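Long-range contact in xylan esterase 1 (Thermoanaerobacterium sp. 'JW/SL YS485', PDB 3FCY), which probably removes acetyl groups from xylan and from cephalosporin C, as an ester hydrolase of carbohydrate esterase family 7: residues L128-T136 / A337-Y345. Sequence-based numbering, arbitrary orientation.
With CA (calcium ion), chain D.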
ATOM      1  N   LEU A 128      31.701   1.837  20.585  1.00 21.18           N
ATOM      2  CA  LEU A 128      32.741   1.191  21.378  1.00 22.03           C
ATOM      3  C   LEU A 128      33.347  -0.072  20.776  1.00 22.28           C
ATOM      4  O   LEU A 128      34.354  -0.571  21.277  1.00 23.68           O
ATOM      5  CB  LEU A 128      32.211   0.880  22.782  1.00 20.26           C
ATOM      6  CG  LEU A 128      31.757   2.093  23.601  1.00 20.77           C
ATOM      7  CD1 LEU A 128      31.182   1.623  24.938  1.00 18.23           C
ATOM      8  CD2 LEU A 128      32.941   3.044  23.814  1.00 19.38           C
ATOM      9  N   ASN A 129      32.751  -0.599  19.713  1.00 21.19           N
ATOM     10  CA  ASN A 129      33.311  -1.797  19.101  1.00 23.93           C
ATOM     11  C   ASN A 129      34.694  -1.474  18.536  1.00 24.09           C
ATOM     12  O   ASN A 129      35.598  -2.305  18.592  1.00 24.73           O
ATOM     13  CB  ASN A 129      32.373  -2.349  18.015  1.00 23.21           C
ATOM     14  CG  ASN A 129      32.118  -1.363  16.893  1.00 21.99           C
ATOM     15  OD1 ASN A 129      32.102  -0.153  17.101  1.00 20.89           O
ATOM     16  ND2 ASN A 129      31.891  -1.885  15.695  1.00 22.29           N
ATOM     17  N   TYR A 130      34.870  -0.265  18.009  1.00 24.04           N
ATOM     18  CA  TYR A 130      36.179   0.122  17.490  1.00 24.71           C
ATOM     19  C   TYR A 130      37.089   0.608  18.618  1.00 25.26           C
ATOM     20  O   TYR A 130      38.315   0.537  18.510  1.00 26.01           O
ATOM     21  CB  TYR A 130      36.054   1.197  16.407  1.00 24.46           C
ATOM     22  CG  TYR A 130      35.688   0.622  15.059  1.00 25.19           C
ATOM     23  CD1 TYR A 130      34.353   0.410  14.708  1.00 25.09           C
ATOM     24  CD2 TYR A 130      36.679   0.246  14.151  1.00 23.09           C
ATOM     25  CE1 TYR A 130      34.013  -0.163  13.485  1.00 24.10           C
ATOM     26  CE2 TYR A 130      36.354  -0.330  12.925  1.00 24.03           C
ATOM     27  CZ  TYR A 130      35.016  -0.530  12.599  1.00 24.94           C
ATOM     28  OH  TYR A 130      34.679  -1.084  11.387  1.00 23.71           O
ATOM     29  N   VAL A 131      36.495   1.098  19.701  1.00 25.16           N
ATOM     30  CA  VAL A 131      37.294   1.546  20.835  1.00 23.65           C
ATOM     31  C   VAL A 131      37.943   0.287  21.417  1.00 24.21           C
ATOM     32  O   VAL A 131      39.066   0.327  21.916  1.00 22.78           O
ATOM     33  CB  VAL A 131      36.423   2.241  21.917  1.00 23.90           C
ATOM     34  CG1 VAL A 131      37.265   2.547  23.156  1.00 23.98           C
ATOM     35  CG2 VAL A 131      35.840   3.541  21.358  1.00 22.24           C
ATOM     36  N   ALA A 132      37.230  -0.834  21.339  1.00 23.93           N
ATOM     37  CA  ALA A 132      37.757  -2.102  21.834  1.00 25.83           C
ATOM     38  C   ALA A 132      39.032  -2.437  21.065  1.00 25.31           C
ATOM     39  O   ALA A 132      39.916  -3.125  21.578  1.00 26.49           O
ATOM     40  CB  ALA A 132      36.732  -3.217  21.648  1.00 25.19           C
ATOM     41  N   ALA A 133      39.117  -1.943  19.833  1.00 24.06           N
ATOM     42  CA  ALA A 133      40.276  -2.185  18.985  1.00 24.49           C
ATOM     43  C   ALA A 133      41.349  -1.125  19.199  1.00 24.59           C
ATOM     44  O   ALA A 133      42.337  -1.083  18.468  1.00 23.91           O
ATOM     45  CB  ALA A 133      39.856  -2.216  17.521  1.00 24.02           C
ATOM     46  N   GLY A 134      41.147  -0.266  20.195  1.00 24.04           N
ATOM     47  CA  GLY A 134      42.126   0.769  20.490  1.00 24.21           C
ATOM     48  C   GLY A 134      42.016   2.037  19.661  1.00 24.83           C
ATOM     49  O   GLY A 134      42.902   2.890  19.711  1.00 22.19           O
ATOM     50  N   PHE A 135      40.935   2.163  18.896  1.00 24.53           N
ATOM     51  CA  PHE A 135      40.716   3.341  18.059  1.00 24.63           C
ATOM     52  C   PHE A 135      40.088   4.488  18.834  1.00 24.98           C
ATOM     53  O   PHE A 135      39.398   4.274  19.831  1.00 23.34           O
ATOM     54  CB  PHE A 135      39.727   3.052  16.925  1.00 24.65           C
ATOM     55  CG  PHE A 135      40.324   2.428  15.700  1.00 24.98           C
ATOM     56  CD1 PHE A 135      39.968   2.906  14.440  1.00 24.55           C
ATOM     57  CD2 PHE A 135      41.159   1.318  15.785  1.00 27.43           C
ATOM     58  CE1 PHE A 135      40.427   2.282  13.275  1.00 25.11           C
ATOM     59  CE2 PHE A 135      41.627   0.683  14.628  1.00 26.75           C
ATOM     60  CZ  PHE A 135      41.256   1.168  13.370  1.00 25.18           C
ATOM     61  N   THR A 136      40.341   5.706  18.362  1.00 25.06           N
ATOM     62  CA  THR A 136      39.684   6.880  18.906  1.00 23.11           C
ATOM     63  C   THR A 136      38.521   6.902  17.916  1.00 23.46           C
ATOM     64  O   THR A 136      38.729   6.667  16.721  1.00 21.96           O
ATOM     65  CB  THR A 136      40.522   8.168  18.736  1.00 24.84           C
ATOM     66  OG1 THR A 136      41.332   8.362  19.897  1.00 23.43           O
ATOM     67  CG2 THR A 136      39.615   9.391  18.556  1.00 23.90           C
ATOM     68  N   ALA A 337      34.146  -4.599   6.929  1.00 22.25           N
ATOM     69  CA  ALA A 337      34.505  -3.203   7.162  1.00 23.11           C
ATOM     70  C   ALA A 337      35.476  -3.066   8.330  1.00 22.28           C
ATOM     71  O   ALA A 337      36.458  -2.338   8.231  1.00 22.41           O
ATOM     72  CB  ALA A 337      33.244  -2.362   7.426  1.00 23.18           C
ATOM     73  N   MET A 338      35.213  -3.755   9.438  1.00 22.12           N
ATOM     74  CA  MET A 338      36.117  -3.658  10.580  1.00 23.46           C
ATOM     75  C   MET A 338      37.498  -4.236  10.275  1.00 23.19           C
ATOM     76  O   MET A 338      38.512  -3.642  10.627  1.00 23.38           O
ATOM     77  CB  MET A 338      35.555  -4.360  11.818  1.00 24.10           C
ATOM     78  CG  MET A 338      36.570  -4.356  12.966  1.00 25.56           C
ATOM     79  SD  MET A 338      35.922  -4.852  14.557  1.00 27.99           S
ATOM     80  CE  MET A 338      35.264  -3.279  15.152  1.00 26.58           C
ATOM     81  N   GLN A 339      37.536  -5.403   9.640  1.00 22.40           N
ATOM     82  CA  GLN A 339      38.814  -6.011   9.293  1.00 22.60           C
ATOM     83  C   GLN A 339      39.563  -5.047   8.376  1.00 22.92           C
ATOM     84  O   GLN A 339      40.781  -4.918   8.460  1.00 22.90           O
ATOM     85  CB  GLN A 339      38.599  -7.352   8.589  1.00 23.34           C
ATOM     86  CG  GLN A 339      38.099  -8.474   9.498  1.00 24.81           C
ATOM     87  CD  GLN A 339      39.078  -8.804  10.620  1.00 27.91           C
ATOM     88  OE1 GLN A 339      40.291  -8.805  10.417  1.00 26.69           O
ATOM     89  NE2 GLN A 339      38.548  -9.100  11.807  1.00 27.51           N
ATOM     90  N   PHE A 340      38.819  -4.360   7.511  1.00 22.80           N
ATOM     91  CA  PHE A 340      39.400  -3.390   6.580  1.00 23.17           C
ATOM     92  C   PHE A 340      39.991  -2.220   7.368  1.00 24.15           C
ATOM     93  O   PHE A 340      41.094  -1.750   7.073  1.00 22.24           O
ATOM     94  CB  PHE A 340      38.317  -2.873   5.629  1.00 22.86           C
ATOM     95  CG  PHE A 340      38.818  -1.913   4.577  1.00 24.67           C
ATOM     96  CD1 PHE A 340      39.655  -2.350   3.550  1.00 23.37           C
ATOM     97  CD2 PHE A 340      38.404  -0.582   4.581  1.00 22.61           C
ATOM     98  CE1 PHE A 340      40.067  -1.476   2.536  1.00 22.84           C
ATOM     99  CE2 PHE A 340      38.809   0.298   3.575  1.00 24.53           C
ATOM    100  CZ  PHE A 340      39.643  -0.156   2.547  1.00 24.25           C
ATOM    101  N   MET A 341      39.253  -1.755   8.373  1.00 23.48           N
ATOM    102  CA  MET A 341      39.713  -0.638   9.193  1.00 24.53           C
ATOM    103  C   MET A 341      40.893  -1.038  10.070  1.00 23.94           C
ATOM    104  O   MET A 341      41.797  -0.235  10.299  1.00 23.71           O
ATOM    105  CB  MET A 341      38.575  -0.099  10.070  1.00 25.29           C
ATOM    106  CG  MET A 341      37.592   0.804   9.322  1.00 24.88           C
ATOM    107  SD  MET A 341      38.396   2.282   8.633  1.00 28.18           S
ATOM    108  CE  MET A 341      37.044   3.038   7.738  1.00 27.17           C
ATOM    109  N   LEU A 342      40.881  -2.276  10.558  1.00 22.53           N
ATOM    110  CA  LEU A 342      41.967  -2.765  11.397  1.00 23.97           C
ATOM    111  C   LEU A 342      43.288  -2.728  10.634  1.00 23.49           C
ATOM    112  O   LEU A 342      44.360  -2.783  11.237  1.00 24.15           O
ATOM    113  CB  LEU A 342      41.662  -4.183  11.901  1.00 23.29           C
ATOM    114  CG  LEU A 342      40.617  -4.218  13.026  1.00 24.94           C
ATOM    115  CD1 LEU A 342      40.252  -5.656  13.388  1.00 20.66           C
ATOM    116  CD2 LEU A 342      41.178  -3.482  14.243  1.00 26.62           C
ATOM    117  N   GLU A 343      43.205  -2.626   9.309  1.00 24.18           N
ATOM    118  CA  GLU A 343      44.395  -2.532   8.465  1.00 25.74           C
ATOM    119  C   GLU A 343      45.139  -1.218   8.742  1.00 26.84           C
ATOM    120  O   GLU A 343      46.203  -0.979   8.188  1.00 25.30           O
ATOM    121  CB  GLU A 343      44.010  -2.570   6.976  1.00 26.14           C
ATOM    122  CG  GLU A 343      43.689  -3.954   6.411  1.00 28.74           C
ATOM    123  CD  GLU A 343      43.206  -3.899   4.960  1.00 30.05           C
ATOM    124  OE1 GLU A 343      43.654  -3.015   4.197  1.00 29.61           O
ATOM    125  OE2 GLU A 343      42.384  -4.755   4.577  1.00 31.59           O
ATOM    126  N   LEU A 344      44.574  -0.348   9.575  1.00 26.44           N
ATOM    127  CA  LEU A 344      45.241   0.918   9.878  1.00 25.21           C
ATOM    128  C   LEU A 344      46.448   0.720  10.804  1.00 25.18           C
ATOM    129  O   LEU A 344      47.377   1.525  10.804  1.00 26.09           O
ATOM    130  CB  LEU A 344      44.247   1.910  10.500  1.00 23.71           C
ATOM    131  CG  LEU A 344      43.222   2.460   9.499  1.00 23.42           C
ATOM    132  CD1 LEU A 344      42.131   3.246  10.226  1.00 22.32           C
ATOM    133  CD2 LEU A 344      43.940   3.337   8.476  1.00 20.58           C
ATOM    134  N   TYR A 345      46.422  -0.348  11.594  1.00 24.63           N
ATOM    135  CA  TYR A 345      47.520  -0.664  12.509  1.00 24.35           C
ATOM    136  C   TYR A 345      48.660  -1.257  11.705  1.00 25.19           C
ATOM    137  O   TYR A 345      48.450  -1.672  10.594  1.00 23.12           O
ATOM    138  CB  TYR A 345      47.082  -1.706  13.527  1.00 22.40           C
ATOM    139  CG  TYR A 345      46.348  -1.145  14.708  1.00 23.28           C
ATOM    140  CD1 TYR A 345      44.996  -1.420  14.908  1.00 22.70           C
ATOM    141  CD2 TYR A 345      47.018  -0.372  15.657  1.00 22.25           C
ATOM    142  CE1 TYR A 345      44.328  -0.944  16.031  1.00 24.16           C
ATOM    143  CE2 TYR A 345      46.362   0.107  16.784  1.00 22.54           C
ATOM    144  CZ  TYR A 345      45.018  -0.186  16.965  1.00 23.70           C
ATOM    145  OH  TYR A 345      44.370   0.272  18.083  1.00 27.42           O
TER
HETATM  146 CA    CA D 321      48.061  -2.822   8.380  0.50 27.59          CA
HETATM  147  O   HOH W   1      47.092  -4.974   9.775  1.00 32.04           O
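Asn129 lies alongside the bent tip of Met338, its ND2 3.7 Å from CE, and opens a worked example of how one methionine can seat an aromatic ring. At Tyr130 that same methyl stands over the centre of the ring, CE 3.6 Å from the Tyr130 centroid and only 4° off the normal, a CH-pi contact with the sulfur further out above the same face. Met338 gets there by extending CG anti to its backbone N (chi1 175°) and then bending at its last torsion. Met341 approaches the ring differently, its CB meeting the edge at Tyr130 CE2 (3.6 Å). With alanine in place of Tyr130, the Met338 methyl is likely to lose the ring face it rests on, and a gap would probably open beside Met341 CB. Ala133 rests its CB on Leu342 CD2 (3.8 Å), and its carbonyl O accepts a hydrogen bond from Tyr345 OH, modelled at 2.5 Å, a length too short to be taken as exact. Gly134, at positive phi, completes a Schellman motif that ends the short helix; a CB here would collide with that hydroxyl. Phe135 points the edge of its ring at the backbone carbonyl of Met341, CZ 3.4 Å from Met341 O, while CE1 meets Leu344 CD1 at 3.6 Å and CE2 lies against Tyr345 CE1, the two ring planes 72° apart. Leu111 of strand 108-114 touches both Tyr130 and Met341, placing the contact against the central sheet of the alpha/beta-hydrolase fold. Chemically, the interface is largely apolar, with one phenol-to-carbonyl bond linking the capped turn to Tyr345, whose own carbonyl joins that of Glu343 in binding calcium.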